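Local coordinates for protein phosphoserine phosphatase (Thermococcus onnurineus, PDB 4AP9) that probably hydrolyses L-phosphoserine to L-serine and phosphate, a magnesium-dependent reaction that completes serine biosynthesis, at residues V11-I16 against E143-F148; F152-G157 against D194-L199. All blocks are in the same frame, centred on the assembly; numbering follows the deposited sequence.

Contact 1 (V11-I16 against E143-F148); sequences VAVIDI and EFLKRF
Val13 and Leu145 pack against each other where strand 11-15 meets helix 141-145 and the residues that follow it: Leu145 CD1 lies 3.9 Å from Val13 CG1 and 4.2 Å from Val13 CG2, touching both branches of the valine. Leu145 leaves the backbone alongside the strand, not at it, and with chi1 at -101°, away from the staggered positions, its end comes nearer. Two residues earlier on the strand, Val11 meets Phe148 at about a right angle. Val11 CG2 is 4.0 Å from Phe148 CD1, while Val11 CG1 stands over one face of the ring, near its rim. Arg147 CB covers the opposite face and Phe144 CE2 lies at the edge in the ring plane, so both faces and part of the edge have neighbours. This apolar side is fully buried. The looser side of 143-148 carries partly exposed Glu143 and Lys146, joined by a salt bridge of 2.8 Å between Lys146 NZ and Glu143 OE1. Arg147 reaches a second subunit, where its NH1 forms a salt bridge with Glu118. Beside the contact, Val99 and Ile101 of strand 97-102 and Ile153 of strand 153-157 extend the same apolar layer, with Met165 of helix 163-168 also against Val13.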
loop_
_atom_site.group_PDB
_atom_site.type_symbol
_atom_site.label_atom_id
_atom_site.label_comp_id
_atom_site.label_asym_id
_atom_site.label_seq_id
_atom_site.Cartn_x
_atom_site.Cartn_y
_atom_site.Cartn_z
ATOM N N VAL A 11 2.066 -22.407 -3.084
ATOM C CA VAL A 11 2.834 -22.599 -4.293
ATOM C C VAL A 11 4.209 -23.144 -3.961
ATOM O O VAL A 11 4.889 -22.637 -3.075
ATOM C CB VAL A 11 2.943 -21.289 -5.077
ATOM C CG1 VAL A 11 3.830 -21.463 -6.295
ATOM C CG2 VAL A 11 1.547 -20.827 -5.472
ATOM N N ALA A 12 4.570 -24.225 -4.636
ATOM C CA ALA A 12 5.911 -24.787 -4.547
ATOM C C ALA A 12 6.648 -24.382 -5.816
ATOM O O ALA A 12 6.328 -24.871 -6.906
ATOM C CB ALA A 12 5.833 -26.296 -4.444
ATOM N N VAL A 13 7.607 -23.466 -5.689
ATOM C CA VAL A 13 8.407 -23.017 -6.837
ATOM C C VAL A 13 9.724 -23.774 -6.819
ATOM O O VAL A 13 10.423 -23.789 -5.795
ATOM C CB VAL A 13 8.702 -21.504 -6.779
ATOM C CG1 VAL A 13 9.551 -21.052 -7.975
ATOM C CG2 VAL A 13 7.401 -20.708 -6.739
ATOM N N ILE A 14 10.045 -24.416 -7.941
ATOM C CA ILE A 14 11.334 -25.074 -8.091
ATOM C C ILE A 14 12.169 -24.420 -9.185
ATOM O O ILE A 14 11.755 -24.379 -10.348
ATOM C CB ILE A 14 11.174 -26.582 -8.437
ATOM C CG1 ILE A 14 10.314 -27.295 -7.388
ATOM C CG2 ILE A 14 12.551 -27.245 -8.562
ATOM C CD1 ILE A 14 9.859 -28.654 -7.823
ATOM N N ASP A 15 13.341 -23.905 -8.809
ATOM C CA ASP A 15 14.326 -23.450 -9.783
ATOM C C ASP A 15 15.005 -24.705 -10.319
ATOM O O ASP A 15 15.684 -25.401 -9.568
ATOM C CB ASP A 15 15.336 -22.514 -9.120
ATOM C CG ASP A 15 16.242 -21.818 -10.119
ATOM O OD1 ASP A 15 15.835 -21.665 -11.286
ATOM O OD2 ASP A 15 17.369 -21.423 -9.736
ATOM N N ILE A 16 14.789 -25.000 -11.602
ATOM C CA ILE A 16 15.139 -26.284 -12.208
ATOM C C ILE A 16 16.618 -26.647 -12.092
ATOM O O ILE A 16 16.962 -27.752 -11.679
ATOM C CB ILE A 16 14.716 -26.307 -13.694
ATOM C CG1 ILE A 16 13.195 -26.227 -13.789
ATOM C CG2 ILE A 16 15.205 -27.579 -14.387
ATOM C CD1 ILE A 16 12.680 -26.018 -15.204
ATOM N N GLU A 143 11.547 -11.292 -8.898
ATOM C CA GLU A 143 10.484 -10.499 -9.508
ATOM C C GLU A 143 9.391 -11.420 -10.007
ATOM O O GLU A 143 8.201 -11.127 -9.864
ATOM C CB GLU A 143 11.007 -9.654 -10.677
ATOM C CG GLU A 143 11.730 -8.402 -10.264
ATOM C CD GLU A 143 10.909 -7.543 -9.322
ATOM O OE1 GLU A 143 9.841 -7.045 -9.731
ATOM O OE2 GLU A 143 11.348 -7.372 -8.175
ATOM N N PHE A 144 9.794 -12.551 -10.582
ATOM C CA PHE A 144 8.817 -13.501 -11.095
ATOM C C PHE A 144 7.878 -14.002 -9.996
ATOM O O PHE A 144 6.683 -14.176 -10.225
ATOM C CB PHE A 144 9.484 -14.699 -11.771
ATOM C CG PHE A 144 8.505 -15.719 -12.257
ATOM C CD1 PHE A 144 7.690 -15.443 -13.342
ATOM C CD2 PHE A 144 8.380 -16.938 -11.620
ATOM C CE1 PHE A 144 6.763 -16.382 -13.781
ATOM C CE2 PHE A 144 7.456 -17.880 -12.066
ATOM C CZ PHE A 144 6.658 -17.590 -13.147
ATOM N N LEU A 145 8.423 -14.246 -8.811
ATOM C CA LEU A 145 7.620 -14.738 -7.685
ATOM C C LEU A 145 6.478 -13.809 -7.256
ATOM O O LEU A 145 5.533 -14.259 -6.610
ATOM C CB LEU A 145 8.501 -15.075 -6.479
ATOM C CG LEU A 145 8.828 -16.555 -6.241
ATOM C CD1 LEU A 145 9.514 -17.178 -7.442
ATOM C CD2 LEU A 145 9.669 -16.743 -4.977
ATOM N N LYS A 146 6.576 -12.529 -7.601
ATOM C CA LYS A 146 5.497 -11.573 -7.331
ATOM C C LYS A 146 4.178 -12.020 -7.956
ATOM O O LYS A 146 3.107 -11.573 -7.555
ATOM C CB LYS A 146 5.862 -10.180 -7.848
ATOM C CG LYS A 146 6.969 -9.481 -7.083
ATOM C CD LYS A 146 7.213 -8.098 -7.669
ATOM C CE LYS A 146 8.218 -7.305 -6.854
ATOM N NZ LYS A 146 8.520 -5.971 -7.471
ATOM N N ARG A 147 4.271 -12.897 -8.953
ATOM C CA ARG A 147 3.102 -13.489 -9.593
ATOM C C ARG A 147 2.218 -14.242 -8.589
ATOM O O ARG A 147 1.005 -14.378 -8.774
ATOM C CB ARG A 147 3.623 -14.454 -10.655
ATOM C CG ARG A 147 2.609 -14.966 -11.617
ATOM C CD ARG A 147 3.330 -15.550 -12.824
ATOM N NE ARG A 147 3.772 -14.515 -13.755
ATOM C CZ ARG A 147 3.717 -14.655 -15.078
ATOM N NH1 ARG A 147 3.254 -15.787 -15.593
ATOM N NH2 ARG A 147 4.129 -13.681 -15.885
ATOM N N PHE A 148 2.845 -14.724 -7.520
ATOM C CA PHE A 148 2.173 -15.529 -6.516
ATOM C C PHE A 148 2.136 -14.820 -5.163
ATOM O O PHE A 148 2.139 -15.457 -4.119
ATOM C CB PHE A 148 2.882 -16.886 -6.426
ATOM C CG PHE A 148 3.082 -17.519 -7.770
ATOM C CD1 PHE A 148 2.018 -18.108 -8.428
ATOM C CD2 PHE A 148 4.313 -17.476 -8.396
ATOM C CE1 PHE A 148 2.184 -18.670 -9.684
ATOM C CE2 PHE A 148 4.483 -18.025 -9.654
ATOM C CZ PHE A 148 3.429 -18.621 -10.296
#

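Contact 2 (F152-G157 against D194-L199); sequences FILAMG and DFIKNL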
loop_
_atom_site.group_PDB
_atom_site.type_symbol
_atom_site.label_atom_id
_atom_site.label_comp_id
_atom_site.label_asym_id
_atom_site.label_seq_id
_atom_site.Cartn_x
_atom_site.Cartn_y
_atom_site.Cartn_z
ATOM N N PHE A 152 0.968 -18.132 -0.156
ATOM C CA PHE A 152 2.233 -18.561 0.444
ATOM C C PHE A 152 3.124 -19.303 -0.540
ATOM O O PHE A 152 2.637 -19.905 -1.480
ATOM C CB PHE A 152 1.959 -19.409 1.680
ATOM C CG PHE A 152 1.394 -18.612 2.816
ATOM C CD1 PHE A 152 2.234 -17.969 3.700
ATOM C CD2 PHE A 152 0.027 -18.478 2.972
ATOM C CE1 PHE A 152 1.720 -17.207 4.753
ATOM C CE2 PHE A 152 -0.492 -17.724 4.012
ATOM C CZ PHE A 152 0.358 -17.085 4.898
ATOM N N ILE A 153 4.433 -19.246 -0.330
ATOM C CA ILE A 153 5.361 -19.866 -1.266
ATOM C C ILE A 153 6.446 -20.667 -0.576
ATOM O O ILE A 153 7.100 -20.176 0.346
ATOM C CB ILE A 153 6.066 -18.795 -2.093
ATOM C CG1 ILE A 153 5.051 -18.005 -2.937
ATOM C CG2 ILE A 153 7.160 -19.429 -2.966
ATOM C CD1 ILE A 153 5.672 -16.761 -3.596
ATOM N N LEU A 154 6.626 -21.907 -1.015
ATOM C CA LEU A 154 7.807 -22.670 -0.649
ATOM C C LEU A 154 8.709 -22.661 -1.882
ATOM O O LEU A 154 8.282 -23.074 -2.956
ATOM C CB LEU A 154 7.408 -24.099 -0.299
ATOM C CG LEU A 154 8.517 -25.153 -0.266
ATOM C CD1 LEU A 154 9.483 -24.876 0.900
ATOM C CD2 LEU A 154 7.894 -26.526 -0.140
ATOM N N ALA A 155 9.945 -22.196 -1.731
ATOM C CA ALA A 155 10.870 -22.140 -2.852
ATOM C C ALA A 155 11.980 -23.146 -2.640
ATOM O O ALA A 155 12.454 -23.337 -1.521
ATOM C CB ALA A 155 11.443 -20.748 -3.005
HETATM N N MSE A 156 12.348 -23.822 -3.720
HETATM C CA MSE A 156 13.449 -24.766 -3.714
HETATM C C MSE A 156 14.360 -24.362 -4.854
HETATM O O MSE A 156 13.889 -24.021 -5.948
HETATM C CB MSE A 156 12.924 -26.185 -3.915
HETATM C CG MSE A 156 12.145 -26.713 -2.719
HETATM SE SE MSE A 156 10.828 -28.066 -3.193
HETATM C CE MSE A 156 9.467 -26.854 -3.910
ATOM N N GLY A 157 15.660 -24.347 -4.614
ATOM C CA GLY A 157 16.569 -23.979 -5.687
ATOM C C GLY A 157 18.009 -24.285 -5.350
ATOM O O GLY A 157 18.312 -24.708 -4.229
ATOM N N ASP A 194 12.852 -36.704 0.290
ATOM C CA ASP A 194 12.584 -37.252 1.618
ATOM C C ASP A 194 11.966 -36.217 2.539
ATOM O O ASP A 194 11.060 -36.523 3.312
ATOM C CB ASP A 194 13.863 -37.804 2.241
ATOM C CG ASP A 194 14.282 -39.120 1.623
ATOM O OD1 ASP A 194 13.434 -39.763 0.962
ATOM O OD2 ASP A 194 15.457 -39.509 1.796
ATOM N N PHE A 195 12.457 -34.988 2.448
ATOM C CA PHE A 195 11.901 -33.901 3.230
ATOM C C PHE A 195 10.435 -33.650 2.871
ATOM O O PHE A 195 9.569 -33.559 3.737
ATOM C CB PHE A 195 12.726 -32.625 3.041
ATOM C CG PHE A 195 12.218 -31.463 3.844
ATOM C CD1 PHE A 195 12.654 -31.257 5.142
ATOM C CD2 PHE A 195 11.288 -30.587 3.309
ATOM C CE1 PHE A 195 12.175 -30.195 5.883
ATOM C CE2 PHE A 195 10.808 -29.521 4.048
ATOM C CZ PHE A 195 11.255 -29.325 5.329
ATOM N N ILE A 196 10.149 -33.532 1.585
ATOM C CA ILE A 196 8.784 -33.285 1.167
ATOM C C ILE A 196 7.877 -34.454 1.540
ATOM O O ILE A 196 6.712 -34.256 1.880
ATOM C CB ILE A 196 8.700 -32.994 -0.340
ATOM C CG1 ILE A 196 9.500 -31.735 -0.664
ATOM C CG2 ILE A 196 7.253 -32.838 -0.774
ATOM C CD1 ILE A 196 9.094 -30.520 0.148
ATOM N N LYS A 197 8.419 -35.668 1.500
ATOM C CA LYS A 197 7.621 -36.847 1.836
ATOM C C LYS A 197 7.218 -36.817 3.310
ATOM O O LYS A 197 6.192 -37.375 3.694
ATOM C CB LYS A 197 8.371 -38.144 1.497
ATOM C CG LYS A 197 8.121 -38.647 0.083
ATOM C CD LYS A 197 8.680 -40.053 -0.139
ATOM C CE LYS A 197 10.178 -40.044 -0.385
ATOM N NZ LYS A 197 10.618 -41.308 -1.079
ATOM N N ASN A 198 8.025 -36.141 4.123
ATOM C CA ASN A 198 7.729 -35.977 5.549
ATOM C C ASN A 198 6.657 -34.938 5.874
ATOM O O ASN A 198 6.273 -34.800 7.034
ATOM C CB ASN A 198 8.994 -35.600 6.310
ATOM C CG ASN A 198 9.676 -36.788 6.933
ATOM O OD1 ASN A 198 9.082 -37.861 7.079
ATOM N ND2 ASN A 198 10.932 -36.602 7.327
ATOM N N LEU A 199 6.184 -34.194 4.877
ATOM C CA LEU A 199 5.197 -33.148 5.142
ATOM C C LEU A 199 3.797 -33.661 5.504
ATOM O O LEU A 199 3.340 -34.702 5.014
ATOM C CB LEU A 199 5.108 -32.150 3.981
ATOM C CG LEU A 199 6.358 -31.330 3.659
ATOM C CD1 LEU A 199 6.086 -30.459 2.442
ATOM C CD2 LEU A 199 6.790 -30.476 4.840
#
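The backbones of 152-157 and 194-199 stay well apart, with Leu154 CA and Ile196 CA, the nearest pair of CA atoms, 10.8 Å from each other, so side chains alone bridge the gap. This is strand-to-helix packing in the Rossmann-like α/β fold of the haloacid dehalogenase superfamily: strand 153-157 lies inside the parallel part of the sheet, and helix 189-197, near the C-terminus, covers one of its faces. Leu154 and Met156, two residues apart and therefore on the same face of the strand, both point toward the helix, which answers with Ile196. Leu154 and Ile196 meet tip to tip, Leu154 CD2 lying 4.2 Å from Ile196 CD1. The CB of Leu154 already points at the helix, and chi1 of 163°, with CG opposite the backbone N, sets where the branched end meets Ile196. In Ile196 the bend at chi2, -55°, brings CD1 into the plane of the neighbouring Phe195 ring, at its edge. The contact is small but buried and wholly apolar, whereas the next residue of the helix, Lys197, is exposed and forms a salt bridge with Glu86 and only a long ion pair with Asp194. Leu199 N hydrogen-bonds to Ile196 O at 3.0 Å. Around the isoleucine, Leu87, Thr90 and Leu91 of helix 82-93 pack from the same chain, and Ile173 of strand 171-175 touches Leu154, Met156 and Phe195. Met8 of a third subunit also reaches Leu154. Met156 is present as selenomethionine, and its part in the contact is the more distant one: the selenium, SE, sits 4.5 Å from Ile196 CD1.

In the fold
Contacts 1 and 2 lie about 13 Å apart, centre to centre, on opposite faces of one sheet, and neighbouring parallel strands 11-15 and 153-157 join them. Probable hydrogen bonds of 2.8 Å run from Leu154 N to Val11 O and from Met156 N to Val13 O. Side chains also cross the strand boundary on the contact 2 face, where Met156 CE packs 3.6 Å from Ile14 CG1. In contact 1 the Leu145 side chain is about 9 Å from a bound 3-pyridinium-1-ylpropane-1-sulfonate. Lys141, at the start of the same helix, lines a pocket for this ligand and forms a salt bridge with Asp15 at the end of strand 11-15.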